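Local coordinates for electron transfer flavoprotein, alpha subunit (Thermotoga maritima, PDB 7KOE) that probably carries electrons through bound flavin-adenine dinucleotide, as the alpha subunit of an electron transfer flavoprotein, at residues B[40-51]-B[63-74]. Numbering follows the deposited sequence.
Sequences EVWGVLLGEGLE and DKVLYVKNREFN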
ATOM      1  N   GLU B  40      43.157   9.433 -31.819  1.00 61.47           N
ATOM      2  CA  GLU B  40      44.068   8.489 -32.453  1.00 61.47           C
ATOM      3  C   GLU B  40      44.564   7.491 -31.416  1.00 61.47           C
ATOM      4  O   GLU B  40      44.771   7.836 -30.251  1.00 61.47           O
ATOM      5  CB  GLU B  40      45.251   9.216 -33.097  1.00 61.47           C
ATOM      6  CG  GLU B  40      45.823  10.325 -32.227  1.00 61.47           C
ATOM      7  CD  GLU B  40      47.162  10.827 -32.716  1.00 61.47           C
ATOM      8  OE1 GLU B  40      47.345  12.057 -32.819  1.00 61.47           O
ATOM      9  OE2 GLU B  40      48.038   9.987 -32.994  1.00 61.47           O
ATOM     10  N   VAL B  41      44.769   6.251 -31.853  1.00 57.31           N
ATOM     11  CA  VAL B  41      45.142   5.156 -30.960  1.00 57.31           C
ATOM     12  C   VAL B  41      46.660   5.022 -30.988  1.00 57.31           C
ATOM     13  O   VAL B  41      47.236   4.511 -31.949  1.00 57.31           O
ATOM     14  CB  VAL B  41      44.463   3.847 -31.362  1.00 57.31           C
ATOM     15  CG1 VAL B  41      44.931   2.701 -30.474  1.00 57.31           C
ATOM     16  CG2 VAL B  41      42.965   4.000 -31.312  1.00 57.31           C
ATOM     17  N   TRP B  42      47.314   5.461 -29.920  1.00 57.10           N
ATOM     18  CA  TRP B  42      48.747   5.256 -29.792  1.00 57.10           C
ATOM     19  C   TRP B  42      49.034   3.855 -29.262  1.00 57.10           C
ATOM     20  O   TRP B  42      48.132   3.060 -28.991  1.00 57.10           O
ATOM     21  CB  TRP B  42      49.357   6.307 -28.871  1.00 57.10           C
ATOM     22  CG  TRP B  42      49.831   7.517 -29.580  1.00 57.10           C
ATOM     23  CD1 TRP B  42      49.231   8.135 -30.631  1.00 57.10           C
ATOM     24  CD2 TRP B  42      51.013   8.271 -29.291  1.00 57.10           C
ATOM     25  NE1 TRP B  42      49.962   9.229 -31.015  1.00 57.10           N
ATOM     26  CE2 TRP B  42      51.071   9.325 -30.219  1.00 57.10           C
ATOM     27  CE3 TRP B  42      52.033   8.149 -28.346  1.00 57.10           C
ATOM     28  CZ2 TRP B  42      52.092  10.267 -30.212  1.00 57.10           C
ATOM     29  CZ3 TRP B  42      53.052   9.081 -28.347  1.00 57.10           C
ATOM     30  CH2 TRP B  42      53.073  10.125 -29.274  1.00 57.10           C
ATOM     31  N   GLY B  43      50.318   3.545 -29.131  1.00 52.30           N
ATOM     32  CA  GLY B  43      50.748   2.347 -28.444  1.00 52.30           C
ATOM     33  C   GLY B  43      52.064   2.587 -27.741  1.00 52.30           C
ATOM     34  O   GLY B  43      53.045   2.973 -28.379  1.00 52.30           O
ATOM     35  N   VAL B  44      52.111   2.371 -26.433  1.00 49.07           N
ATOM     36  CA  VAL B  44      53.322   2.585 -25.652  1.00 49.07           C
ATOM     37  C   VAL B  44      54.014   1.246 -25.473  1.00 49.07           C
ATOM     38  O   VAL B  44      53.392   0.269 -25.043  1.00 49.07           O
ATOM     39  CB  VAL B  44      53.012   3.234 -24.295  1.00 49.07           C
ATOM     40  CG1 VAL B  44      54.284   3.767 -23.670  1.00 49.07           C
ATOM     41  CG2 VAL B  44      52.007   4.347 -24.471  1.00 49.07           C
ATOM     42  N   LEU B  45      55.298   1.197 -25.804  1.00 52.84           N
ATOM     43  CA  LEU B  45      56.037  -0.051 -25.770  1.00 52.84           C
ATOM     44  C   LEU B  45      57.422   0.250 -25.224  1.00 52.84           C
ATOM     45  O   LEU B  45      58.059   1.218 -25.650  1.00 52.84           O
ATOM     46  CB  LEU B  45      56.103  -0.675 -27.168  1.00 52.84           C
ATOM     47  CG  LEU B  45      56.404  -2.164 -27.326  1.00 52.84           C
ATOM     48  CD1 LEU B  45      55.741  -2.662 -28.593  1.00 52.84           C
ATOM     49  CD2 LEU B  45      57.882  -2.447 -27.377  1.00 52.84           C
ATOM     50  N   LEU B  46      57.879  -0.568 -24.284  1.00 55.91           N
ATOM     51  CA  LEU B  46      59.103  -0.306 -23.542  1.00 55.91           C
ATOM     52  C   LEU B  46      60.065  -1.468 -23.730  1.00 55.91           C
ATOM     53  O   LEU B  46      59.683  -2.628 -23.558  1.00 55.91           O
ATOM     54  CB  LEU B  46      58.811  -0.096 -22.053  1.00 55.91           C
ATOM     55  CG  LEU B  46      58.125   1.202 -21.609  1.00 55.91           C
ATOM     56  CD1 LEU B  46      56.614   1.087 -21.651  1.00 55.91           C
ATOM     57  CD2 LEU B  46      58.569   1.573 -20.214  1.00 55.91           C
ATOM     58  N   GLY B  47      61.306  -1.154 -24.076  1.00 59.58           N
ATOM     59  CA  GLY B  47      62.351  -2.131 -24.264  1.00 59.58           C
ATOM     60  C   GLY B  47      63.180  -1.803 -25.478  1.00 59.58           C
ATOM     61  O   GLY B  47      62.921  -0.837 -26.200  1.00 59.58           O
ATOM     62  N   GLU B  48      64.202  -2.620 -25.709  1.00 64.19           N
ATOM     63  CA  GLU B  48      65.056  -2.501 -26.881  1.00 64.19           C
ATOM     64  C   GLU B  48      65.028  -3.799 -27.669  1.00 64.19           C
ATOM     65  O   GLU B  48      65.049  -4.889 -27.091  1.00 64.19           O
ATOM     66  CB  GLU B  48      66.493  -2.156 -26.496  1.00 64.19           C
ATOM     67  CG  GLU B  48      66.706  -0.685 -26.212  1.00 64.19           C
ATOM     68  CD  GLU B  48      67.355   0.036 -27.373  1.00 64.19           C
ATOM     69  OE1 GLU B  48      67.591   1.257 -27.256  1.00 64.19           O
ATOM     70  OE2 GLU B  48      67.622  -0.614 -28.405  1.00 64.19           O
ATOM     71  N   GLY B  49      64.985  -3.675 -28.991  1.00 57.47           N
ATOM     72  CA  GLY B  49      64.930  -4.846 -29.838  1.00 57.47           C
ATOM     73  C   GLY B  49      63.541  -5.399 -30.030  1.00 57.47           C
ATOM     74  O   GLY B  49      63.375  -6.617 -30.135  1.00 57.47           O
ATOM     75  N   LEU B  50      62.531  -4.538 -30.073  1.00 58.42           N
ATOM     76  CA  LEU B  50      61.150  -4.965 -30.224  1.00 58.42           C
ATOM     77  C   LEU B  50      60.499  -4.265 -31.404  1.00 58.42           C
ATOM     78  O   LEU B  50      59.324  -3.891 -31.358  1.00 58.42           O
ATOM     79  CB  LEU B  50      60.363  -4.713 -28.943  1.00 58.42           C
ATOM     80  CG  LEU B  50      60.650  -5.696 -27.812  1.00 58.42           C
ATOM     81  CD1 LEU B  50      60.462  -5.010 -26.484  1.00 58.42           C
ATOM     82  CD2 LEU B  50      59.765  -6.924 -27.911  1.00 58.42           C
ATOM     83  N   GLU B  51      61.256  -4.070 -32.485  1.00 59.32           N
ATOM     84  CA  GLU B  51      60.670  -3.572 -33.722  1.00 59.32           C
ATOM     85  C   GLU B  51      59.874  -4.644 -34.448  1.00 59.32           C
ATOM     86  O   GLU B  51      59.055  -4.313 -35.310  1.00 59.32           O
ATOM     87  CB  GLU B  51      61.759  -3.023 -34.644  1.00 59.32           C
ATOM     88  CG  GLU B  51      62.396  -1.737 -34.157  1.00 59.32           C
ATOM     89  CD  GLU B  51      63.637  -1.983 -33.327  1.00 59.32           C
ATOM     90  OE1 GLU B  51      63.981  -3.163 -33.111  1.00 59.32           O
ATOM     91  OE2 GLU B  51      64.270  -0.998 -32.894  1.00 59.32           O
ATOM     92  N   ASP B  63      47.421   3.556 -34.346  1.00 60.66           N
ATOM     93  CA  ASP B  63      47.661   4.661 -35.267  1.00 60.66           C
ATOM     94  C   ASP B  63      49.121   5.076 -35.237  1.00 60.66           C
ATOM     95  O   ASP B  63      49.773   5.156 -36.283  1.00 60.66           O
ATOM     96  CB  ASP B  63      46.765   5.849 -34.923  1.00 60.66           C
ATOM     97  CG  ASP B  63      45.299   5.548 -35.128  1.00 60.66           C
ATOM     98  OD1 ASP B  63      44.938   4.355 -35.201  1.00 60.66           O
ATOM     99  OD2 ASP B  63      44.503   6.505 -35.210  1.00 60.66           O
ATOM    100  N   LYS B  64      49.660   5.308 -34.047  1.00 57.82           N
ATOM    101  CA  LYS B  64      51.068   5.604 -33.858  1.00 57.82           C
ATOM    102  C   LYS B  64      51.593   4.633 -32.807  1.00 57.82           C
ATOM    103  O   LYS B  64      50.824   3.918 -32.158  1.00 57.82           O
ATOM    104  CB  LYS B  64      51.277   7.054 -33.405  1.00 57.82           C
ATOM    105  CG  LYS B  64      50.410   8.092 -34.127  1.00 57.82           C
ATOM    106  CD  LYS B  64      50.687   8.242 -35.603  1.00 57.82           C
ATOM    107  CE  LYS B  64      49.778   9.294 -36.225  1.00 57.82           C
ATOM    108  NZ  LYS B  64      50.075  10.656 -35.702  1.00 57.82           N
ATOM    109  N   VAL B  65      52.910   4.591 -32.634  1.00 55.35           N
ATOM    110  CA  VAL B  65      53.524   3.743 -31.615  1.00 55.35           C
ATOM    111  C   VAL B  65      54.596   4.559 -30.906  1.00 55.35           C
ATOM    112  O   VAL B  65      55.498   5.100 -31.553  1.00 55.35           O
ATOM    113  CB  VAL B  65      54.122   2.448 -32.203  1.00 55.35           C
ATOM    114  CG1 VAL B  65      55.157   1.840 -31.270  1.00 55.35           C
ATOM    115  CG2 VAL B  65      53.028   1.429 -32.476  1.00 55.35           C
ATOM    116  N   LEU B  66      54.487   4.671 -29.587  1.00 55.75           N
ATOM    117  CA  LEU B  66      55.533   5.280 -28.774  1.00 55.75           C
ATOM    118  C   LEU B  66      56.427   4.151 -28.278  1.00 55.75           C
ATOM    119  O   LEU B  66      56.097   3.457 -27.317  1.00 55.75           O
ATOM    120  CB  LEU B  66      54.929   6.078 -27.628  1.00 55.75           C
ATOM    121  CG  LEU B  66      55.884   6.685 -26.606  1.00 55.75           C
ATOM    122  CD1 LEU B  66      56.899   7.585 -27.279  1.00 55.75           C
ATOM    123  CD2 LEU B  66      55.096   7.449 -25.566  1.00 55.75           C
ATOM    124  N   TYR B  67      57.554   3.950 -28.952  1.00 57.41           N
ATOM    125  CA  TYR B  67      58.447   2.833 -28.656  1.00 57.41           C
ATOM    126  C   TYR B  67      59.577   3.364 -27.783  1.00 57.41           C
ATOM    127  O   TYR B  67      60.619   3.797 -28.269  1.00 57.41           O
ATOM    128  CB  TYR B  67      58.929   2.196 -29.955  1.00 57.41           C
ATOM    129  CG  TYR B  67      59.947   1.076 -29.852  1.00 57.41           C
ATOM    130  CD1 TYR B  67      59.954   0.193 -28.779  1.00 57.41           C
ATOM    131  CD2 TYR B  67      60.857   0.860 -30.877  1.00 57.41           C
ATOM    132  CE1 TYR B  67      60.879  -0.834 -28.705  1.00 57.41           C
ATOM    133  CE2 TYR B  67      61.774  -0.172 -30.818  1.00 57.41           C
ATOM    134  CZ  TYR B  67      61.784  -1.010 -29.726  1.00 57.41           C
ATOM    135  OH  TYR B  67      62.699  -2.034 -29.661  1.00 57.41           O
ATOM    136  N   VAL B  68      59.357   3.325 -26.472  1.00 57.99           N
ATOM    137  CA  VAL B  68      60.337   3.794 -25.499  1.00 57.99           C
ATOM    138  C   VAL B  68      61.474   2.785 -25.422  1.00 57.99           C
ATOM    139  O   VAL B  68      61.241   1.574 -25.327  1.00 57.99           O
ATOM    140  CB  VAL B  68      59.677   4.006 -24.127  1.00 57.99           C
ATOM    141  CG1 VAL B  68      60.664   4.586 -23.136  1.00 57.99           C
ATOM    142  CG2 VAL B  68      58.465   4.909 -24.258  1.00 57.99           C
ATOM    143  N   LYS B  69      62.706   3.279 -25.465  1.00 62.82           N
ATOM    144  CA  LYS B  69      63.887   2.444 -25.615  1.00 62.82           C
ATOM    145  C   LYS B  69      64.733   2.485 -24.354  1.00 62.82           C
ATOM    146  O   LYS B  69      65.207   3.556 -23.961  1.00 62.82           O
ATOM    147  CB  LYS B  69      64.723   2.912 -26.806  1.00 62.82           C
ATOM    148  CG  LYS B  69      63.900   3.356 -27.979  1.00 62.82           C
ATOM    149  CD  LYS B  69      63.502   2.162 -28.799  1.00 62.82           C
ATOM    150  CE  LYS B  69      64.708   1.510 -29.454  1.00 62.82           C
ATOM    151  NZ  LYS B  69      65.458   2.450 -30.334  1.00 62.82           N
ATOM    152  N   ASN B  70      64.929   1.319 -23.741  1.00 64.55           N
ATOM    153  CA  ASN B  70      65.980   1.122 -22.753  1.00 64.55           C
ATOM    154  C   ASN B  70      66.265  -0.369 -22.646  1.00 64.55           C
ATOM    155  O   ASN B  70      65.402  -1.200 -22.937  1.00 64.55           O
ATOM    156  CB  ASN B  70      65.617   1.691 -21.380  1.00 64.55           C
ATOM    157  CG  ASN B  70      66.839   2.064 -20.580  1.00 64.55           C
ATOM    158  OD1 ASN B  70      67.964   1.865 -21.032  1.00 64.55           O
ATOM    159  ND2 ASN B  70      66.632   2.625 -19.397  1.00 64.55           N
ATOM    160  N   ARG B  71      67.495  -0.695 -22.242  1.00 66.97           N
ATOM    161  CA  ARG B  71      67.892  -2.091 -22.115  1.00 66.97           C
ATOM    162  C   ARG B  71      67.317  -2.735 -20.862  1.00 66.97           C
ATOM    163  O   ARG B  71      67.090  -3.950 -20.842  1.00 66.97           O
ATOM    164  CB  ARG B  71      69.421  -2.200 -22.122  1.00 66.97           C
ATOM    165  CG  ARG B  71      69.983  -3.611 -22.291  1.00 66.97           C
ATOM    166  CD  ARG B  71      69.350  -4.353 -23.464  1.00 66.97           C
ATOM    167  NE  ARG B  71      69.454  -3.613 -24.719  1.00 66.97           N
ATOM    168  CZ  ARG B  71      70.458  -3.734 -25.580  1.00 66.97           C
ATOM    169  NH1 ARG B  71      71.455  -4.571 -25.330  1.00 66.97           N
ATOM    170  NH2 ARG B  71      70.463  -3.017 -26.695  1.00 66.97           N
ATOM    171  N   GLU B  72      67.058  -1.948 -19.822  1.00 67.50           N
ATOM    172  CA  GLU B  72      66.493  -2.465 -18.584  1.00 67.50           C
ATOM    173  C   GLU B  72      64.969  -2.487 -18.584  1.00 67.50           C
ATOM    174  O   GLU B  72      64.375  -2.520 -17.504  1.00 67.50           O
ATOM    175  CB  GLU B  72      66.991  -1.658 -17.375  1.00 67.50           C
ATOM    176  CG  GLU B  72      68.514  -1.568 -17.196  1.00 67.50           C
ATOM    177  CD  GLU B  72      69.171  -0.480 -18.031  1.00 67.50           C
ATOM    178  OE1 GLU B  72      68.466   0.457 -18.452  1.00 67.50           O
ATOM    179  OE2 GLU B  72      70.395  -0.566 -18.267  1.00 67.50           O
ATOM    180  N   PHE B  73      64.322  -2.463 -19.748  1.00 60.81           N
ATOM    181  CA  PHE B  73      62.870  -2.541 -19.820  1.00 60.81           C
ATOM    182  C   PHE B  73      62.371  -3.846 -20.423  1.00 60.81           C
ATOM    183  O   PHE B  73      61.155  -4.042 -20.508  1.00 60.81           O
ATOM    184  CB  PHE B  73      62.297  -1.370 -20.630  1.00 60.81           C
ATOM    185  CG  PHE B  73      62.357  -0.041 -19.928  1.00 60.81           C
ATOM    186  CD1 PHE B  73      62.627   0.044 -18.573  1.00 60.81           C
ATOM    187  CD2 PHE B  73      62.122   1.126 -20.632  1.00 60.81           C
ATOM    188  CE1 PHE B  73      62.680   1.271 -17.941  1.00 60.81           C
ATOM    189  CE2 PHE B  73      62.169   2.354 -20.003  1.00 60.81           C
ATOM    190  CZ  PHE B  73      62.450   2.425 -18.656  1.00 60.81           C
ATOM    191  N   ASN B  74      63.269  -4.732 -20.860  1.00 63.56           N
ATOM    192  CA  ASN B  74      62.829  -6.016 -21.400  1.00 63.56           C
ATOM    193  C   ASN B  74      62.329  -6.931 -20.294  1.00 63.56           C
ATOM    194  O   ASN B  74      61.320  -7.626 -20.461  1.00 63.56           O
ATOM    195  CB  ASN B  74      63.961  -6.679 -22.182  1.00 63.56           C
ATOM    196  CG  ASN B  74      64.589  -5.749 -23.193  1.00 63.56           C
ATOM    197  OD1 ASN B  74      65.705  -5.268 -23.004  1.00 63.56           O
ATOM    198  ND2 ASN B  74      63.873  -5.489 -24.280  1.00 63.56           N
TER
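Leu45 and Tyr67 pair across neighbouring parallel strands, 44-46 and 65-69, and Leu45 CD2 reaches Tyr67 CD1 obliquely at 3.6 Å; helix 51-60 links the strands into a beta-alpha-beta unit of the seven-stranded sheet. The backbone ladder alternates: Leu66 N to Gly43 O, Leu45 N to Leu66 O (2.8 Å), a weak bond from Val68 N to Leu45 O, then Gly47 N to Val68 O (3.0 Å).

Among the apolar groups, Leu46 CD2 lies over a face of Phe73, 4.0 Å from the ring centroid, while Trp42 CZ3 meets Leu66 CB at 3.6 Å. Lys64 CB makes a CH-pi contact over the five-membered ring of Trp42, toward the rim of the indole.

On the polar side, Trp42 NE1 donates in its ring plane to Glu40 OE2 (2.9 Å), which also forms a weak salt bridge with Lys64 NZ. An alanine in place of Trp42 would probably leave Glu40 without this donor and open a gap beside Lys64 and Leu66.

At the turn after strand 44-46, Tyr67 OH accepts a nearly straight bond from Leu50 N (N-H...O angle 165°). That phenol therefore ties the sheet to the start of helix 51-60, since Leu50 is its N-cap residue.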